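Local coordinates for protein probable acetyltransferase (Agrobacterium tumefaciens, PDB 2GE3) that binds acetyl coenzyme A and, as a member of the GNAT family, probably transfers its acetyl group to an acceptor substrate, at residues A[27-31]-A[93-98]; A[83-89]-A[119-124]; A[111-115]-A[165-169]. One frame throughout, in Å; residues are numbered along the deposited sequence.

Overall arrangement
Following the chain from the N terminus, helix 18-29 opens contact 1, which closes where the loop after strand 86-93 comes back to it beside acetyl coenzyme A. Contact 2 opens before that closure, at 83-89, and closes on strand 121-127, so the two cross; they lie on opposite sides of the chain's centre, about 25 Å between their centres. Contact 3 starts on helix 102-117, inside the loop of contact 2, and closes at the C-terminal end, so it crosses contact 2 but follows contact 1 in series. Contacts 2 and 3 touch through neighbouring strands 121-127 and 158-167, tying the beta-alpha-beta unit to the last strand of the chain.

Contact 1 (A[27-31]-A[93-98]); sequences AVSRE and ILPAYR. With ACO (acetyl coenzyme *a), chain E.
Glu-31 and Arg-98 approach from opposite directions and meet end-on in a two-pronged salt bridge: NH1 gives a hydrogen bond to OE1 and NH2 of Arg-98 one to OE2 of Glu-31 at 3.0 Å. The two flat groups are nearly coplanar (18° apart), and OE1 is met through its syn lone pair. An arginine suits this place because its planar head has a second edge to use. Its NE and NH2 together grip the carbonyl O of Ile-93, 2.7 Å from NE of Arg-98, fixing the head's rotation. The chain, extended from CG to NE (chi2 170°, chi3 -172°), carries the head back over Pro-95 to Ile-93 O and on to Glu-31.

C7P of acetyl coenzyme A sits over the centre of the head, 3.5 Å from CZ of Arg-98, while CA of Pro-95 lies over the opposite face, toward the rim. Val-28 brings CG2 to the guanidinium edge, and with CG1 anti to the backbone N sets that methyl 3.9 Å from C6P. CD2 of Leu-94 lies 4.0 Å from both CB of Ala-27 and CG2 of Val-28. Ile-93 N makes a weak bond to O9P.

The contact joins the end of helix 18-29 to the loop between strand 86-93 and helix 102-117. Arg-98 opens the GNAT R-x-x-G-x-G/A motif, along which backbone N-H groups of Asn-99, Gly-101, Gly-103 and Ala-104 bind the cofactor. With NE, NH1 and NH2 directed at Glu-31 and Ile-93 O, the head meets the pantetheine arm through its flat face, at C7P; Glu-31 probably offsets its charge.

Contact 2 (A[83-89]-A[119-124]); sequences RAHCGTL and LHRIEL
His-85 and Leu-119 lead into two parallel neighbours, strands 86-93 and 121-127, the strands of a beta-alpha-beta unit of the GNAT fold whose crossover is helix 102-117. Where the pairing starts, O of His-85 takes two backbone donors, His-120 N at 2.9 Å and the N of Arg-121. From there the bonds alternate: Gly-87 N to Arg-121 O, Glu-123 N to Gly-87 O, then Leu-89 N to Glu-123 O. The short strand segments are twisted by 33°.

The tightly packed side is apolar, with Leu-89, Leu-119 and Ile-122 buried, and faces helix 102-117. Leu-89 brings CB to 3.9 Å from CG2 of Ile-122, while Leu-89 and Leu-124 run side by side. Leu-119 and Ile-122 also pack on Ala-114. Glycine suits position 87, since a CB there would lie tight against CD1 of Leu-119.

On the other, polar side Arg-83, His-85, Thr-88 and Glu-123 are only partly exposed, with the second subunit against this side. Type I turn 83-86 brings Arg-83 over the strands, its chain bent at chi2 and chi3; its side chain crosses that of Glu-123 at about a right angle, yet the two planes are 20° apart. NH2 of Arg-83 lies 3.2 Å from OE1 of Glu-123, above the carboxylate plane, while NH1 bonds to O of Ala-151 of the second subunit. His-85 and His-120 lie side by side, both giving NE2 to Asp-150 of that subunit, at its backbone oxygen and carboxylate respectively, and Tyr-158 of that subunit stacks on His-120. Arg-121 has a further salt bridge to Glu-145. OE2 of Glu-123 takes a weak bond from NH2 of Arg-83 and two from Arg-121, whose NE and NH2 grip it side-on, each 3.2 Å away, NE at the anti lone pair and NH2 from above the carboxylate plane.

Contact 3 (A[111-115]-A[165-169]); sequences LDAAH and AIIFG
His-115 and Phe-168 mark the closest backbone approach between a turn of helix and the end of a strand, their CA atoms 6.7 Å apart. Segment 111-115 is regular helix, with His-115 N bonded to Leu-111 O, whereas 165-169 leaves strand 158-167 after Ile-167 and finishes as loop. No hydrogen bond joins the two segments, and side chains make the contact.

Phe-168 supplies most of it. Its ring and the imidazole of His-115 form an offset stack, centroids 4.5 Å apart and planes at 18°. The two side chains slide past each other in opposite directions, so each ring lies over the other's CB: CB of His-115 sits 3.7 Å from the centroid of the Phe-168 ring, almost on its normal, and CB of Phe-168 stands likewise over the imidazole. These are two CH-pi contacts arranged reciprocally. The conformation of His-115, CG anti to the backbone N (chi1 -168°), lays the imidazole out along the phenyl face. Two flat rings suit these places because each offers a face to the other's CB.

Farther in, the ring's far end meets the helix. CZ of Phe-168 lies 3.3 Å from O of Leu-111, and CE1 of Phe-168 is 4.1 Å from CB of Ala-114, whose small methyl lets the ring come close. Leu-111 reaches with CD2 to CG2 of Ile-166, tip to tip at 4.0 Å; the same CD2 also touches CZ of Phe-168.

Helix 102-117 thereby packs on the sheet beside strand 158-167, the last in the chain. Leu-111, Ile-166 and Phe-168 all pack against Ile-122 of strand 121-127, to which strand 158-167 is hydrogen-bonded, while Leu-111 and Ala-114 also rest on Ile-75 of strand 68-77.

Contact 1 (A[27-31]-A[93-98])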
loop_
_atom_site.group_PDB
_atom_site.type_symbol
_atom_site.label_atom_id
_atom_site.label_comp_id
_atom_site.label_asym_id
_atom_site.label_seq_id
_atom_site.Cartn_x
_atom_site.Cartn_y
_atom_site.Cartn_z
ATOM N N ALA A 27 15.077 0.738 -17.815
ATOM C CA ALA A 27 15.871 1.980 -17.984
ATOM C C ALA A 27 15.539 3.043 -16.908
ATOM O O ALA A 27 16.419 3.539 -16.254
ATOM C CB ALA A 27 15.683 2.550 -19.379
ATOM N N VAL A 28 14.278 3.394 -16.719
ATOM C CA VAL A 28 13.892 4.379 -15.711
ATOM C C VAL A 28 14.144 3.909 -14.253
ATOM O O VAL A 28 14.566 4.727 -13.379
ATOM C CB VAL A 28 12.412 4.860 -15.925
ATOM C CG1 VAL A 28 11.952 5.779 -14.862
ATOM C CG2 VAL A 28 12.200 5.502 -17.375
ATOM N N SER A 29 13.893 2.627 -13.963
ATOM C CA SER A 29 14.073 2.083 -12.558
ATOM C C SER A 29 15.553 2.158 -12.181
ATOM O O SER A 29 15.911 2.545 -11.013
ATOM C CB SER A 29 13.600 0.648 -12.414
ATOM O OG SER A 29 12.261 0.545 -12.857
ATOM N N ARG A 30 16.382 1.835 -13.163
ATOM C CA ARG A 30 17.870 1.707 -12.950
ATOM C C ARG A 30 18.611 3.025 -12.736
ATOM O O ARG A 30 19.777 3.059 -12.369
ATOM C CB ARG A 30 18.526 0.844 -14.045
ATOM C CG ARG A 30 18.165 -0.663 -13.910
ATOM C CD ARG A 30 18.910 -1.578 -14.924
ATOM N NE ARG A 30 19.346 -0.824 -16.080
ATOM C CZ ARG A 30 20.426 -1.080 -16.832
ATOM N NH1 ARG A 30 21.266 -2.071 -16.537
ATOM N NH2 ARG A 30 20.687 -0.292 -17.877
ATOM N N GLU A 31 17.906 4.116 -12.939
ATOM C CA GLU A 31 18.387 5.433 -12.614
ATOM C C GLU A 31 18.407 5.590 -11.137
ATOM O O GLU A 31 19.116 6.459 -10.649
ATOM C CB GLU A 31 17.464 6.493 -13.206
ATOM C CG GLU A 31 17.627 6.608 -14.726
ATOM C CD GLU A 31 16.654 7.659 -15.388
ATOM O OE1 GLU A 31 16.720 8.869 -15.071
ATOM O OE2 GLU A 31 15.847 7.266 -16.257
ATOM N N ILE A 93 8.949 8.036 -17.962
ATOM C CA ILE A 93 9.233 8.481 -19.320
ATOM C C ILE A 93 10.762 8.457 -19.450
ATOM O O ILE A 93 11.449 8.889 -18.524
ATOM C CB ILE A 93 8.629 9.939 -19.557
ATOM C CG1 ILE A 93 7.095 9.911 -19.535
ATOM C CG2 ILE A 93 9.103 10.574 -20.878
ATOM C CD1 ILE A 93 6.439 11.227 -19.819
ATOM N N LEU A 94 11.259 7.991 -20.606
ATOM C CA LEU A 94 12.649 8.001 -20.948
ATOM C C LEU A 94 13.172 9.447 -20.881
ATOM O O LEU A 94 12.455 10.367 -21.229
ATOM C CB LEU A 94 12.874 7.387 -22.360
ATOM C CG LEU A 94 12.599 5.881 -22.489
ATOM C CD1 LEU A 94 13.122 5.361 -23.820
ATOM C CD2 LEU A 94 13.191 5.113 -21.278
ATOM N N PRO A 95 14.410 9.638 -20.390
ATOM C CA PRO A 95 14.969 10.979 -20.151
ATOM C C PRO A 95 14.851 11.963 -21.323
ATOM O O PRO A 95 14.486 13.150 -21.076
ATOM C CB PRO A 95 16.433 10.701 -19.793
ATOM C CG PRO A 95 16.488 9.291 -19.275
ATOM C CD PRO A 95 15.355 8.550 -20.030
ATOM N N ALA A 96 15.114 11.521 -22.572
ATOM C CA ALA A 96 15.008 12.402 -23.720
ATOM C C ALA A 96 13.589 12.931 -23.940
ATOM O O ALA A 96 13.402 13.910 -24.654
ATOM C CB ALA A 96 15.456 11.634 -25.101
ATOM N N TYR A 97 12.568 12.293 -23.361
ATOM C CA TYR A 97 11.190 12.728 -23.690
ATOM C C TYR A 97 10.495 13.482 -22.561
ATOM O O TYR A 97 9.355 13.828 -22.669
ATOM C CB TYR A 97 10.387 11.541 -24.144
ATOM C CG TYR A 97 10.919 10.920 -25.441
ATOM C CD1 TYR A 97 10.336 11.291 -26.668
ATOM C CD2 TYR A 97 11.949 9.952 -25.448
ATOM C CE1 TYR A 97 10.762 10.717 -27.874
ATOM C CE2 TYR A 97 12.421 9.400 -26.679
ATOM C CZ TYR A 97 11.807 9.788 -27.861
ATOM O OH TYR A 97 12.131 9.255 -29.085
ATOM N N ARG A 98 11.211 13.723 -21.476
ATOM C CA ARG A 98 10.649 14.475 -20.339
ATOM C C ARG A 98 10.519 15.951 -20.615
ATOM O O ARG A 98 11.195 16.523 -21.497
ATOM C CB ARG A 98 11.466 14.280 -19.053
ATOM C CG ARG A 98 11.552 12.814 -18.640
ATOM C CD ARG A 98 12.544 12.520 -17.514
ATOM N NE ARG A 98 12.639 11.057 -17.365
ATOM C CZ ARG A 98 13.584 10.389 -16.740
ATOM N NH1 ARG A 98 14.628 11.039 -16.196
ATOM N NH2 ARG A 98 13.526 9.047 -16.739
HETATM N N1A ACO E . 10.766 21.659 -10.652
HETATM C C2A ACO E . 9.536 22.173 -10.684
HETATM N N3A ACO E . 8.744 21.998 -11.757
HETATM C C4A ACO E . 9.188 21.322 -12.846
HETATM C C5A ACO E . 10.492 20.727 -12.868
HETATM C C6A ACO E . 11.309 20.937 -11.678
HETATM N N6A ACO E . 12.573 20.342 -11.687
HETATM N N7A ACO E . 10.694 20.149 -14.119
HETATM C C8A ACO E . 9.579 20.295 -14.836
HETATM N N9A ACO E . 8.709 21.023 -14.084
HETATM C C1B ACO E . 7.371 21.355 -14.503
HETATM C C2B ACO E . 7.203 21.770 -15.955
HETATM O O2B ACO E . 7.320 23.210 -15.962
HETATM C C3B ACO E . 5.778 21.225 -16.129
HETATM O O3B ACO E . 4.874 22.071 -15.402
HETATM P P3B ACO E . 4.110 23.403 -15.983
HETATM O O7A ACO E . 5.080 24.540 -16.281
HETATM O O8A ACO E . 3.299 23.682 -14.716
HETATM O O9A ACO E . 3.546 22.971 -17.296
HETATM C C4B ACO E . 5.722 19.909 -15.352
HETATM O O4B ACO E . 6.662 20.099 -14.301
HETATM C C5B ACO E . 6.198 18.710 -16.219
HETATM O O5B ACO E . 5.150 18.373 -17.115
HETATM P P1A ACO E . 5.268 17.354 -18.273
HETATM O O1A ACO E . 3.854 17.014 -18.556
HETATM O O2A ACO E . 6.196 18.130 -19.183
HETATM O O3A ACO E . 6.023 16.136 -17.510
HETATM P P2A ACO E . 6.849 14.933 -18.075
HETATM O O4A ACO E . 6.625 14.540 -19.502
HETATM O O5A ACO E . 8.262 15.269 -17.683
HETATM O O6A ACO E . 6.271 13.707 -17.141
HETATM C CBP ACO E . 7.210 12.565 -15.193
HETATM C CCP ACO E . 6.450 13.798 -15.712
HETATM C CDP ACO E . 7.515 12.822 -13.680
HETATM C CEP ACO E . 6.397 11.285 -15.384
HETATM C CAP ACO E . 8.535 12.268 -16.006
HETATM O OAP ACO E . 9.319 13.429 -15.884
HETATM C C9P ACO E . 9.410 11.115 -15.601
HETATM O O9P ACO E . 9.223 10.004 -16.095
HETATM N N8P ACO E . 10.406 11.327 -14.717
HETATM C C7P ACO E . 11.187 10.162 -14.238
HETATM C C6P ACO E . 10.355 9.091 -13.564
HETATM C C5P ACO E . 9.337 9.522 -12.535
HETATM O O5P ACO E . 9.530 10.445 -11.750
HETATM N N4P ACO E . 8.221 8.783 -12.480
HETATM C C3P ACO E . 7.044 9.268 -11.787
HETATM C C2P ACO E . 7.319 9.301 -10.304
HETATM S S1P ACO E . 7.472 7.645 -9.679
HETATM C C ACO E . 6.777 8.404 -8.363
HETATM O O ACO E . 6.138 9.401 -8.567
HETATM C CH3 ACO E . 6.937 7.694 -7.042
#

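Contact 2 (A[83-89]-A[119-124])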
loop_
_atom_site.group_PDB
_atom_site.type_symbol
_atom_site.label_atom_id
_atom_site.label_comp_id
_atom_site.label_asym_id
_atom_site.label_seq_id
_atom_site.Cartn_x
_atom_site.Cartn_y
_atom_site.Cartn_z
ATOM N N ARG A 83 -11.753 -1.538 -0.876
ATOM C CA ARG A 83 -10.787 -0.592 -1.415
ATOM C C ARG A 83 -10.872 -0.678 -2.930
ATOM O O ARG A 83 -10.175 0.039 -3.617
ATOM C CB ARG A 83 -9.355 -0.958 -0.971
ATOM C CG ARG A 83 -9.106 -0.931 0.529
ATOM C CD ARG A 83 -8.557 0.453 1.069
ATOM N NE ARG A 83 -7.243 0.729 0.462
ATOM C CZ ARG A 83 -6.906 1.796 -0.294
ATOM N NH1 ARG A 83 -7.767 2.815 -0.536
ATOM N NH2 ARG A 83 -5.672 1.820 -0.835
ATOM N N ALA A 84 -11.726 -1.557 -3.463
ATOM C CA ALA A 84 -11.862 -1.736 -4.945
ATOM C C ALA A 84 -12.314 -0.572 -5.795
ATOM O O ALA A 84 -12.130 -0.680 -6.986
ATOM C CB ALA A 84 -12.735 -2.995 -5.314
ATOM N N HIS A 85 -12.892 0.513 -5.225
ATOM C CA HIS A 85 -13.143 1.776 -5.916
ATOM C C HIS A 85 -11.822 2.634 -6.041
ATOM O O HIS A 85 -11.847 3.699 -6.642
ATOM C CB HIS A 85 -14.172 2.607 -5.114
ATOM C CG HIS A 85 -13.693 2.942 -3.717
ATOM N ND1 HIS A 85 -13.372 1.959 -2.806
ATOM C CD2 HIS A 85 -13.363 4.122 -3.123
ATOM C CE1 HIS A 85 -12.951 2.511 -1.674
ATOM N NE2 HIS A 85 -12.902 3.822 -1.848
ATOM N N CYS A 86 -10.695 2.112 -5.574
ATOM C CA CYS A 86 -9.390 2.777 -5.608
ATOM C C CYS A 86 -8.345 2.168 -6.536
ATOM O O CYS A 86 -8.261 0.931 -6.672
ATOM C CB CYS A 86 -8.811 2.735 -4.222
ATOM S SG CYS A 86 -7.489 3.928 -3.897
ATOM N N GLY A 87 -7.584 3.029 -7.225
ATOM C CA GLY A 87 -6.481 2.552 -8.075
ATOM C C GLY A 87 -5.172 3.280 -7.698
ATOM O O GLY A 87 -5.245 4.399 -7.214
ATOM N N THR A 88 -4.012 2.626 -7.866
ATOM C CA THR A 88 -2.694 3.208 -7.634
ATOM C C THR A 88 -2.037 3.515 -8.968
ATOM O O THR A 88 -1.952 2.643 -9.823
ATOM C CB THR A 88 -1.802 2.261 -6.890
ATOM O OG1 THR A 88 -2.449 1.925 -5.697
ATOM C CG2 THR A 88 -0.406 2.912 -6.497
ATOM N N LEU A 89 -1.628 4.748 -9.140
ATOM C CA LEU A 89 -0.970 5.202 -10.359
ATOM C C LEU A 89 0.588 5.029 -10.333
ATOM O O LEU A 89 1.206 5.267 -9.320
ATOM C CB LEU A 89 -1.382 6.663 -10.687
ATOM C CG LEU A 89 -0.954 7.269 -12.073
ATOM C CD1 LEU A 89 -2.007 8.176 -12.568
ATOM C CD2 LEU A 89 0.296 8.012 -11.871
ATOM N N LEU A 119 -13.792 3.778 -11.270
ATOM C CA LEU A 119 -13.017 4.069 -10.098
ATOM C C LEU A 119 -13.367 5.425 -9.581
ATOM O O LEU A 119 -13.800 6.313 -10.337
ATOM C CB LEU A 119 -11.512 3.945 -10.377
ATOM C CG LEU A 119 -10.946 2.574 -10.814
ATOM C CD1 LEU A 119 -9.429 2.696 -11.127
ATOM C CD2 LEU A 119 -11.066 1.509 -9.738
ATOM N N HIS A 120 -13.337 5.534 -8.267
ATOM C CA HIS A 120 -13.660 6.786 -7.553
ATOM C C HIS A 120 -12.370 7.583 -7.194
ATOM O O HIS A 120 -12.300 8.857 -7.281
ATOM C CB HIS A 120 -14.540 6.422 -6.281
ATOM C CG HIS A 120 -14.806 7.565 -5.352
ATOM N ND1 HIS A 120 -15.759 8.533 -5.601
ATOM C CD2 HIS A 120 -14.258 7.874 -4.153
ATOM C CE1 HIS A 120 -15.794 9.378 -4.594
ATOM N NE2 HIS A 120 -14.905 8.993 -3.693
ATOM N N ARG A 121 -11.377 6.808 -6.768
ATOM C CA ARG A 121 -10.162 7.331 -6.129
ATOM C C ARG A 121 -8.878 6.803 -6.769
ATOM O O ARG A 121 -8.741 5.605 -6.973
ATOM C CB ARG A 121 -10.222 7.130 -4.619
ATOM C CG ARG A 121 -8.960 7.581 -3.844
ATOM C CD ARG A 121 -9.174 7.164 -2.402
ATOM N NE ARG A 121 -7.841 7.174 -1.817
ATOM C CZ ARG A 121 -7.237 8.292 -1.379
ATOM N NH1 ARG A 121 -7.878 9.488 -1.360
ATOM N NH2 ARG A 121 -5.991 8.210 -0.966
ATOM N N ILE A 122 -8.057 7.737 -7.254
ATOM C CA ILE A 122 -6.722 7.475 -7.747
ATOM C C ILE A 122 -5.633 8.026 -6.767
ATOM O O ILE A 122 -5.634 9.168 -6.421
ATOM C CB ILE A 122 -6.442 7.951 -9.171
ATOM C CG1 ILE A 122 -7.553 7.592 -10.132
ATOM C CG2 ILE A 122 -5.050 7.382 -9.644
ATOM C CD1 ILE A 122 -7.965 6.055 -10.146
ATOM N N GLU A 123 -4.729 7.151 -6.324
ATOM C CA GLU A 123 -3.734 7.534 -5.349
ATOM C C GLU A 123 -2.338 7.192 -5.844
ATOM O O GLU A 123 -2.189 6.408 -6.769
ATOM C CB GLU A 123 -4.064 6.935 -3.950
ATOM C CG GLU A 123 -3.689 5.516 -3.783
ATOM C CD GLU A 123 -4.269 4.806 -2.444
ATOM O OE1 GLU A 123 -3.518 3.897 -2.019
ATOM O OE2 GLU A 123 -5.361 5.144 -1.833
ATOM N N LEU A 124 -1.354 7.905 -5.305
ATOM C CA LEU A 124 0.055 7.834 -5.702
ATOM C C LEU A 124 0.925 8.258 -4.548
ATOM O O LEU A 124 0.491 8.948 -3.589
ATOM C CB LEU A 124 0.339 8.642 -6.997
ATOM C CG LEU A 124 0.171 10.138 -7.108
ATOM C CD1 LEU A 124 1.305 10.941 -6.287
ATOM C CD2 LEU A 124 0.117 10.521 -8.566
#

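Contact 3 (A[111-115]-A[165-169])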
loop_
_atom_site.group_PDB
_atom_site.type_symbol
_atom_site.label_atom_id
_atom_site.label_comp_id
_atom_site.label_asym_id
_atom_site.label_seq_id
_atom_site.Cartn_x
_atom_site.Cartn_y
_atom_site.Cartn_z
ATOM N N LEU A 111 -6.291 8.686 -16.616
ATOM C CA LEU A 111 -7.366 9.084 -15.689
ATOM C C LEU A 111 -8.739 9.039 -16.286
ATOM O O LEU A 111 -9.756 8.696 -15.614
ATOM C CB LEU A 111 -7.091 10.505 -15.137
ATOM C CG LEU A 111 -5.857 10.616 -14.175
ATOM C CD1 LEU A 111 -5.582 12.066 -13.898
ATOM C CD2 LEU A 111 -6.104 9.868 -12.784
ATOM N N ASP A 112 -8.840 9.481 -17.543
ATOM C CA ASP A 112 -10.094 9.367 -18.170
ATOM C C ASP A 112 -10.535 7.886 -18.301
ATOM O O ASP A 112 -11.683 7.540 -17.977
ATOM C CB ASP A 112 -10.115 10.102 -19.481
ATOM C CG ASP A 112 -11.433 10.941 -19.616
ATOM O OD1 ASP A 112 -11.640 11.987 -18.851
ATOM O OD2 ASP A 112 -12.259 10.482 -20.416
ATOM N N ALA A 113 -9.639 6.995 -18.723
ATOM C CA ALA A 113 -10.031 5.595 -18.763
ATOM C C ALA A 113 -10.391 5.060 -17.337
ATOM O O ALA A 113 -11.262 4.184 -17.211
ATOM C CB ALA A 113 -8.949 4.789 -19.329
ATOM N N ALA A 114 -9.703 5.534 -16.288
ATOM C CA ALA A 114 -10.036 5.072 -14.915
ATOM C C ALA A 114 -11.437 5.482 -14.473
ATOM O O ALA A 114 -12.146 4.741 -13.805
ATOM C CB ALA A 114 -9.015 5.540 -13.882
ATOM N N HIS A 115 -11.787 6.702 -14.831
ATOM C CA HIS A 115 -13.068 7.212 -14.518
ATOM C C HIS A 115 -14.143 6.408 -15.297
ATOM O O HIS A 115 -15.068 5.958 -14.695
ATOM C CB HIS A 115 -13.088 8.694 -14.844
ATOM C CG HIS A 115 -14.282 9.440 -14.317
ATOM N ND1 HIS A 115 -14.315 10.819 -14.226
ATOM C CD2 HIS A 115 -15.477 9.016 -13.853
ATOM C CE1 HIS A 115 -15.480 11.203 -13.733
ATOM N NE2 HIS A 115 -16.197 10.131 -13.484
ATOM N N ALA A 165 -3.672 12.266 -3.942
ATOM C CA ALA A 165 -4.807 11.563 -4.491
ATOM C C ALA A 165 -5.746 12.485 -5.307
ATOM O O ALA A 165 -5.816 13.726 -5.089
ATOM C CB ALA A 165 -5.565 10.828 -3.397
ATOM N N ILE A 166 -6.456 11.872 -6.236
ATOM C CA ILE A 166 -7.532 12.562 -6.954
ATOM C C ILE A 166 -8.827 11.816 -6.771
ATOM O O ILE A 166 -8.834 10.597 -6.727
ATOM C CB ILE A 166 -7.154 12.776 -8.481
ATOM C CG1 ILE A 166 -7.895 13.953 -9.115
ATOM C CG2 ILE A 166 -7.236 11.439 -9.257
ATOM C CD1 ILE A 166 -7.177 14.453 -10.494
ATOM N N ILE A 167 -9.940 12.544 -6.630
ATOM C CA ILE A 167 -11.259 11.909 -6.486
ATOM C C ILE A 167 -12.107 12.371 -7.678
ATOM O O ILE A 167 -12.167 13.586 -7.963
ATOM C CB ILE A 167 -11.949 12.126 -5.103
ATOM C CG1 ILE A 167 -11.385 11.177 -4.038
ATOM C CG2 ILE A 167 -13.511 11.881 -5.153
ATOM C CD1 ILE A 167 -11.000 11.907 -2.975
ATOM N N PHE A 168 -12.678 11.399 -8.429
ATOM C CA PHE A 168 -13.483 11.781 -9.612
ATOM C C PHE A 168 -14.827 12.289 -9.114
ATOM O O PHE A 168 -15.455 11.698 -8.212
ATOM C CB PHE A 168 -13.680 10.646 -10.602
ATOM C CG PHE A 168 -12.435 10.196 -11.247
ATOM C CD1 PHE A 168 -12.031 8.862 -11.094
ATOM C CD2 PHE A 168 -11.615 11.122 -11.995
ATOM C CE1 PHE A 168 -10.875 8.420 -11.661
ATOM C CE2 PHE A 168 -10.438 10.704 -12.548
ATOM C CZ PHE A 168 -10.068 9.345 -12.421
ATOM N N GLY A 169 -15.173 13.440 -9.659
ATOM C CA GLY A 169 -16.476 14.051 -9.466
ATOM C C GLY A 169 -17.140 13.866 -10.796
ATOM O O GLY A 169 -18.364 13.804 -10.840
#